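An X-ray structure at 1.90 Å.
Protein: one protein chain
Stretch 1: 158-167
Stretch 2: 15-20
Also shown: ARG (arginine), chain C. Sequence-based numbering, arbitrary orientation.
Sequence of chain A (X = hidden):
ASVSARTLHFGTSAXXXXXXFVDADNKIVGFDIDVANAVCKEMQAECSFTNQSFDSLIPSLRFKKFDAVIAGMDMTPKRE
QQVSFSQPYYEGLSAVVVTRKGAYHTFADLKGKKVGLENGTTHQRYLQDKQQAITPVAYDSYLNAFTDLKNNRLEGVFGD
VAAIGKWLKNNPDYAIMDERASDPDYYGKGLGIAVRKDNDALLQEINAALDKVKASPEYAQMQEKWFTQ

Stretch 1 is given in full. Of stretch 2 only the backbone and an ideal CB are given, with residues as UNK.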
ATOM      1  N   PHE A 158     -22.246 -18.234  -1.607  1.00 13.26           N
ATOM      2  CA  PHE A 158     -20.828 -18.405  -1.952  1.00 13.42           C
ATOM      3  C   PHE A 158     -20.284 -17.058  -2.427  1.00 13.34           C
ATOM      4  O   PHE A 158     -20.834 -16.467  -3.359  1.00 12.64           O
ATOM      5  CB  PHE A 158     -20.746 -19.477  -3.052  1.00 13.11           C
ATOM      6  CG  PHE A 158     -19.359 -19.814  -3.526  1.00 12.74           C
ATOM      7  CD1 PHE A 158     -18.351 -20.185  -2.637  1.00 15.66           C
ATOM      8  CD2 PHE A 158     -19.092 -19.842  -4.894  1.00 14.57           C
ATOM      9  CE1 PHE A 158     -17.069 -20.534  -3.101  1.00 15.56           C
ATOM     10  CE2 PHE A 158     -17.819 -20.197  -5.379  1.00 15.90           C
ATOM     11  CZ  PHE A 158     -16.807 -20.538  -4.478  1.00 14.54           C
ATOM     12  N   GLY A 159     -19.241 -16.563  -1.754  1.00 13.55           N
ATOM     13  CA  GLY A 159     -18.655 -15.252  -2.061  1.00 14.74           C
ATOM     14  C   GLY A 159     -17.294 -15.006  -1.428  1.00 15.48           C
ATOM     15  O   GLY A 159     -16.669 -15.943  -0.901  1.00 15.77           O
ATOM     16  N   ASP A 160     -16.827 -13.751  -1.470  1.00 15.79           N
ATOM     17  CA  ASP A 160     -15.514 -13.410  -0.895  1.00 16.59           C
ATOM     18  C   ASP A 160     -15.549 -13.505   0.622  1.00 16.47           C
ATOM     19  O   ASP A 160     -16.542 -13.143   1.251  1.00 16.07           O
ATOM     20  CB  ASP A 160     -15.023 -12.016  -1.349  1.00 17.47           C
ATOM     21  CG  ASP A 160     -14.539 -12.011  -2.801  1.00 18.53           C
ATOM     22  OD1 ASP A 160     -13.403 -12.445  -3.062  1.00 23.26           O
ATOM     23  OD2 ASP A 160     -15.290 -11.583  -3.689  1.00 19.46           O
ATOM     24  N   VAL A 161     -14.458 -14.002   1.202  1.00 16.39           N
ATOM     25  CA  VAL A 161     -14.393 -14.211   2.648  1.00 17.04           C
ATOM     26  C   VAL A 161     -14.690 -12.950   3.459  1.00 16.85           C
ATOM     27  O   VAL A 161     -15.391 -13.031   4.465  1.00 16.37           O
ATOM     28  CB  VAL A 161     -13.085 -14.956   3.114  1.00 18.03           C
ATOM     29  CG1 VAL A 161     -11.820 -14.153   2.795  1.00 18.80           C
ATOM     30  CG2 VAL A 161     -13.172 -15.329   4.586  1.00 19.17           C
ATOM     31  N   ALA A 162     -14.191 -11.794   3.003  1.00 16.34           N
ATOM     32  CA  ALA A 162     -14.432 -10.528   3.700  1.00 16.62           C
ATOM     33  C   ALA A 162     -15.917 -10.172   3.736  1.00 16.41           C
ATOM     34  O   ALA A 162     -16.441  -9.738   4.774  1.00 17.43           O
ATOM     35  CB  ALA A 162     -13.607  -9.376   3.060  1.00 16.65           C
ATOM     36  N   ALA A 163     -16.592 -10.365   2.608  1.00 15.29           N
ATOM     37  CA  ALA A 163     -18.005 -10.018   2.487  1.00 15.76           C
ATOM     38  C   ALA A 163     -18.864 -10.951   3.332  1.00 16.09           C
ATOM     39  O   ALA A 163     -19.736 -10.499   4.077  1.00 17.06           O
ATOM     40  CB  ALA A 163     -18.438 -10.060   1.030  1.00 14.82           C
ATOM     41  N   ILE A 164     -18.594 -12.248   3.229  1.00 15.83           N
ATOM     42  CA  ILE A 164     -19.323 -13.261   4.006  1.00 16.62           C
ATOM     43  C   ILE A 164     -19.061 -13.046   5.498  1.00 17.34           C
ATOM     44  O   ILE A 164     -19.995 -13.046   6.323  1.00 17.52           O
ATOM     45  CB  ILE A 164     -18.915 -14.698   3.572  1.00 16.69           C
ATOM     46  CG1 ILE A 164     -19.261 -15.006   2.089  1.00 18.40           C
ATOM     47  CG2 ILE A 164     -19.430 -15.766   4.553  1.00 16.70           C
ATOM     48  CD1 ILE A 164     -20.586 -14.524   1.594  1.00 19.84           C
ATOM     49  N   GLY A 165     -17.790 -12.840   5.839  1.00 17.53           N
ATOM     50  CA  GLY A 165     -17.378 -12.576   7.219  1.00 18.59           C
ATOM     51  C   GLY A 165     -18.125 -11.398   7.804  1.00 19.25           C
ATOM     52  O   GLY A 165     -18.601 -11.447   8.949  1.00 20.00           O
ATOM     53  N   LYS A 166     -18.247 -10.332   7.013  1.00 18.65           N
ATOM     54  CA  LYS A 166     -18.970  -9.142   7.456  1.00 19.62           C
ATOM     55  C   LYS A 166     -20.445  -9.452   7.753  1.00 19.14           C
ATOM     56  O   LYS A 166     -20.969  -9.067   8.795  1.00 19.86           O
ATOM     57  CB  LYS A 166     -18.814  -8.011   6.427  1.00 19.43           C
ATOM     58  CG  LYS A 166     -19.650  -6.778   6.692  1.00 23.66           C
ATOM     59  CD  LYS A 166     -18.932  -5.793   7.610  1.00 29.44           C
ATOM     60  CE  LYS A 166     -19.369  -4.358   7.310  1.00 32.15           C
ATOM     61  NZ  LYS A 166     -20.695  -4.051   7.927  1.00 34.67           N
ATOM     62  N   TRP A 167     -21.100 -10.163   6.838  1.00 18.42           N
ATOM     63  CA  TRP A 167     -22.508 -10.537   7.001  1.00 18.47           C
ATOM     64  C   TRP A 167     -22.699 -11.364   8.268  1.00 19.63           C
ATOM     65  O   TRP A 167     -23.701 -11.205   8.985  1.00 20.39           O
ATOM     66  CB  TRP A 167     -22.993 -11.318   5.766  1.00 17.39           C
ATOM     67  CG  TRP A 167     -24.458 -11.707   5.830  1.00 18.15           C
ATOM     68  CD1 TRP A 167     -25.540 -10.903   5.577  1.00 18.29           C
ATOM     69  CD2 TRP A 167     -24.988 -12.988   6.195  1.00 18.36           C
ATOM     70  NE1 TRP A 167     -26.707 -11.605   5.761  1.00 18.77           N
ATOM     71  CE2 TRP A 167     -26.397 -12.892   6.127  1.00 19.47           C
ATOM     72  CE3 TRP A 167     -24.404 -14.214   6.561  1.00 17.59           C
ATOM     73  CZ2 TRP A 167     -27.240 -13.972   6.423  1.00 18.95           C
ATOM     74  CZ3 TRP A 167     -25.243 -15.295   6.849  1.00 18.90           C
ATOM     75  CH2 TRP A 167     -26.649 -15.161   6.779  1.00 19.30           C
ATOM     76  N   UNK A  15     -23.541  -3.733  -2.982  1.00 20.18           N
ATOM     77  CA  UNK A  15     -24.243  -4.884  -2.415  1.00 21.08           C
ATOM     78  C   UNK A  15     -23.289  -5.725  -1.568  1.00 19.97           C
ATOM     79  O   UNK A  15     -23.633  -6.839  -1.137  1.00 19.80           O
ATOM     80  CB  UNK A  15     -24.862  -5.737  -3.524  1.00 21.08           C
ATOM     81  N   UNK A  16     -22.090  -5.190  -1.326  1.00 19.14           N
ATOM     82  CA  UNK A  16     -20.932  -6.017  -0.986  1.00 18.04           C
ATOM     83  C   UNK A  16     -20.032  -5.417   0.104  1.00 17.61           C
ATOM     84  O   UNK A  16     -18.854  -5.185  -0.131  1.00 17.49           O
ATOM     85  CB  UNK A  16     -20.100  -6.259  -2.247  1.00 18.04           C
ATOM     86  N   UNK A  17     -20.583  -5.172   1.293  1.00 17.47           N
ATOM     87  CA  UNK A  17     -19.780  -4.726   2.435  1.00 17.58           C
ATOM     88  C   UNK A  17     -18.693  -5.759   2.696  1.00 17.13           C
ATOM     89  O   UNK A  17     -18.969  -6.957   2.588  1.00 16.71           O
ATOM     90  CB  UNK A  17     -20.646  -4.520   3.679  1.00 17.58           C
ATOM     91  N   UNK A  18     -17.466  -5.316   3.053  1.00 17.26           N
ATOM     92  CA  UNK A  18     -17.011  -3.939   3.313  1.00 17.83           C
ATOM     93  C   UNK A  18     -16.412  -3.206   2.102  1.00 17.34           C
ATOM     94  O   UNK A  18     -15.848  -2.123   2.274  1.00 18.27           O
ATOM     95  CB  UNK A  18     -15.967  -3.966   4.431  1.00 17.83           C
ATOM     96  N   UNK A  19     -16.478  -3.806   0.918  1.00 15.81           N
ATOM     97  CA  UNK A  19     -15.934  -3.191  -0.297  1.00 15.34           C
ATOM     98  C   UNK A  19     -16.760  -1.951  -0.691  1.00 15.58           C
ATOM     99  O   UNK A  19     -16.222  -0.863  -0.828  1.00 16.20           O
ATOM    100  CB  UNK A  19     -15.915  -4.204  -1.443  1.00 15.34           C
ATOM    101  N   UNK A  20     -18.070  -2.138  -0.852  1.00 15.08           N
ATOM    102  CA  UNK A  20     -19.003  -1.047  -1.145  1.00 15.94           C
ATOM    103  C   UNK A  20     -20.391  -1.472  -0.732  1.00 16.42           C
ATOM    104  O   UNK A  20     -20.811  -2.603  -0.999  1.00 15.48           O
ATOM    105  CB  UNK A  20     -18.973  -0.665  -2.626  1.00 15.94           C
TER
HETATM  106  N   ARG C1245     -14.590 -10.655  -6.190  1.00 13.25           N
HETATM  107  CA  ARG C1245     -15.704 -11.303  -6.950  1.00 13.72           C
HETATM  108  C   ARG C1245     -15.492 -11.100  -8.446  1.00 13.54           C
HETATM  109  O   ARG C1245     -16.316 -11.530  -9.250  1.00 12.77           O
HETATM  110  CB  ARG C1245     -17.074 -10.734  -6.525  1.00 13.75           C
HETATM  111  CG  ARG C1245     -17.176  -9.201  -6.624  1.00 14.85           C
HETATM  112  CD  ARG C1245     -18.586  -8.688  -6.337  1.00 15.37           C
HETATM  113  NE  ARG C1245     -18.556  -7.240  -6.116  1.00 12.96           N
HETATM  114  CZ  ARG C1245     -19.621  -6.480  -5.870  1.00 12.44           C
HETATM  115  NH1 ARG C1245     -20.847  -7.004  -5.814  1.00 12.54           N
HETATM  116  NH2 ARG C1245     -19.458  -5.187  -5.683  1.00 13.45           N
HETATM  117  OXT ARG C1245     -14.501 -10.479  -8.875  1.00 13.15           O

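Position 15 lies out of reach of stretch 1. Its ideal CB has nothing of that stretch within 5.5 Å. The bound arginine is nearer, with its guanidinium group on this side, so a small polar or an acidic residue would suit, though many others could fit. The deposited residue is Thr-15. Its OG1 lies 3.2 Å from NH1 of the arginine. OG1 is hydrogen-bonded to a residue just outside the stretch.

Position 16 is the most informative. Its CA-to-CB bond points sideways, and the ideal CB is 5.3 Å from Ala-163 CB. Beyond it runs a gap between the methyl of Ala-163 and the aliphatic part of the arginine ligand. At the far end of the gap stand the backbone N and the carboxylate of Asp-160. A long, flat side chain would fill this space. Phenylalanine or histidine could enter it, but an aromatic residue with a polar tip would also meet the donor and acceptor at the end. The deposited residue is Tyr-16, with chi1 at -143°, between the usual wells. Its OH donates to Asp-160 OD2 at 2.7 Å and accepts from Asp-160 N at 2.8 Å. Ala-163 CB sits over one ring face, 3.8 Å from the ring centroid, in a CH-pi contact. The CD of the ligand lies over the opposite face. Asp-160 OD2 also accepts a bond from the ligand N at 2.8 Å, so one carboxylate oxygen serves both the tyrosine and the ligand.

At position 17 the backbone approaches the helix closely: its CA is 5.6 Å from Ala-163 CA. Its O lies 3.2 Å from Ala-163 CA, in a CA-H...O contact. The ideal CB points sideways, 3.9 Å from Lys-166 CE. The nearby lysine chain offers an apolar surface, so a small residue fits easily, and a longer one could run alongside it if it turned away from the helix. The deposited residue is Ala-17. Its CB packs 3.8 Å from Lys-166 CE. Water 1 donates to Ala-17 O (2.7 Å) and to Ala-163 O (2.8 Å).

Position 18 has phi -93° and psi 7°, and the peptide bond before it is cis. That bond strongly favours proline, although the CB direction, sideways, would allow other residues. Stretch 1 offers the apolar surface of Ala-162 and Lys-166. The deposited residue is Pro-18. Its CD lies 3.8 Å from Ala-162 O and 4.2 Å from Ala-162 CB.

Position 19 has a sideways CB with nothing of stretch 1 within 5.5 Å. Only a long side chain could reach the start of the helix, where Ala-162 offers a methyl and a free backbone N. A large aromatic or long aliphatic residue could cover the methyl; one with a polar tip could also serve the N, directly or through water. The deposited residue is Tyr-19, chi1 m. Its OH lies 3.6 Å from Ala-162 CB. Water 2 links Tyr-19 OH (2.8 Å) to Ala-162 N (3.1 Å).

Position 20 is out of reach of stretch 1, but the ligand's cationic end favours an acid. The deposited residue is Glu-20, whose OE2 accepts from ligand NH2 at 2.8 Å.

Stretch 2 15-20: TYAPYE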
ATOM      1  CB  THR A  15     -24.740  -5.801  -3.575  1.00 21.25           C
ATOM      2  OG1 THR A  15     -23.635  -6.113  -4.451  1.00 22.21           O
ATOM      3  CG2 THR A  15     -25.815  -5.103  -4.383  1.00 23.38           C
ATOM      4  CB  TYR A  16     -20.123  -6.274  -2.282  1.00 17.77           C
ATOM      5  CG  TYR A  16     -19.490  -7.658  -2.403  1.00 17.57           C
ATOM      6  CD1 TYR A  16     -20.246  -8.814  -2.207  1.00 18.65           C
ATOM      7  CD2 TYR A  16     -18.137  -7.803  -2.743  1.00 18.04           C
ATOM      8  CE1 TYR A  16     -19.673 -10.085  -2.318  1.00 19.14           C
ATOM      9  CE2 TYR A  16     -17.554  -9.067  -2.855  1.00 17.67           C
ATOM     10  CZ  TYR A  16     -18.333 -10.203  -2.646  1.00 19.63           C
ATOM     11  OH  TYR A  16     -17.780 -11.463  -2.768  1.00 19.24           O
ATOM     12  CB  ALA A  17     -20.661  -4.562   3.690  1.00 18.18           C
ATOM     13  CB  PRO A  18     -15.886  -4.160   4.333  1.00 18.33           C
ATOM     14  CG  PRO A  18     -15.233  -5.424   3.833  1.00 17.10           C
ATOM     15  CD  PRO A  18     -16.378  -6.287   3.300  1.00 17.18           C
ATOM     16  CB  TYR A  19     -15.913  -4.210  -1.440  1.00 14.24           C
ATOM     17  CG  TYR A  19     -15.072  -5.445  -1.163  1.00 14.82           C
ATOM     18  CD1 TYR A  19     -13.694  -5.425  -1.354  1.00 15.18           C
ATOM     19  CD2 TYR A  19     -15.655  -6.627  -0.681  1.00 14.94           C
ATOM     20  CE1 TYR A  19     -12.914  -6.549  -1.093  1.00 16.37           C
ATOM     21  CE2 TYR A  19     -14.886  -7.752  -0.427  1.00 15.76           C
ATOM     22  CZ  TYR A  19     -13.523  -7.703  -0.631  1.00 16.10           C
ATOM     23  OH  TYR A  19     -12.750  -8.803  -0.376  1.00 18.76           O
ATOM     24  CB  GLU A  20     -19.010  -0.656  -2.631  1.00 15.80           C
ATOM     25  CG  GLU A  20     -19.123  -1.850  -3.591  1.00 14.72           C
ATOM     26  CD  GLU A  20     -17.776  -2.325  -4.057  1.00 16.45           C
ATOM     27  OE1 GLU A  20     -16.880  -1.463  -4.163  1.00 16.25           O
ATOM     28  OE2 GLU A  20     -17.605  -3.544  -4.314  1.00 15.34           O
TER
HETATM   29  O   HOH W   1     -21.205  -8.324   3.104  1.00 17.80           O
HETATM   30  O   HOH W   2     -11.992 -11.113   0.986  1.00 21.11           O
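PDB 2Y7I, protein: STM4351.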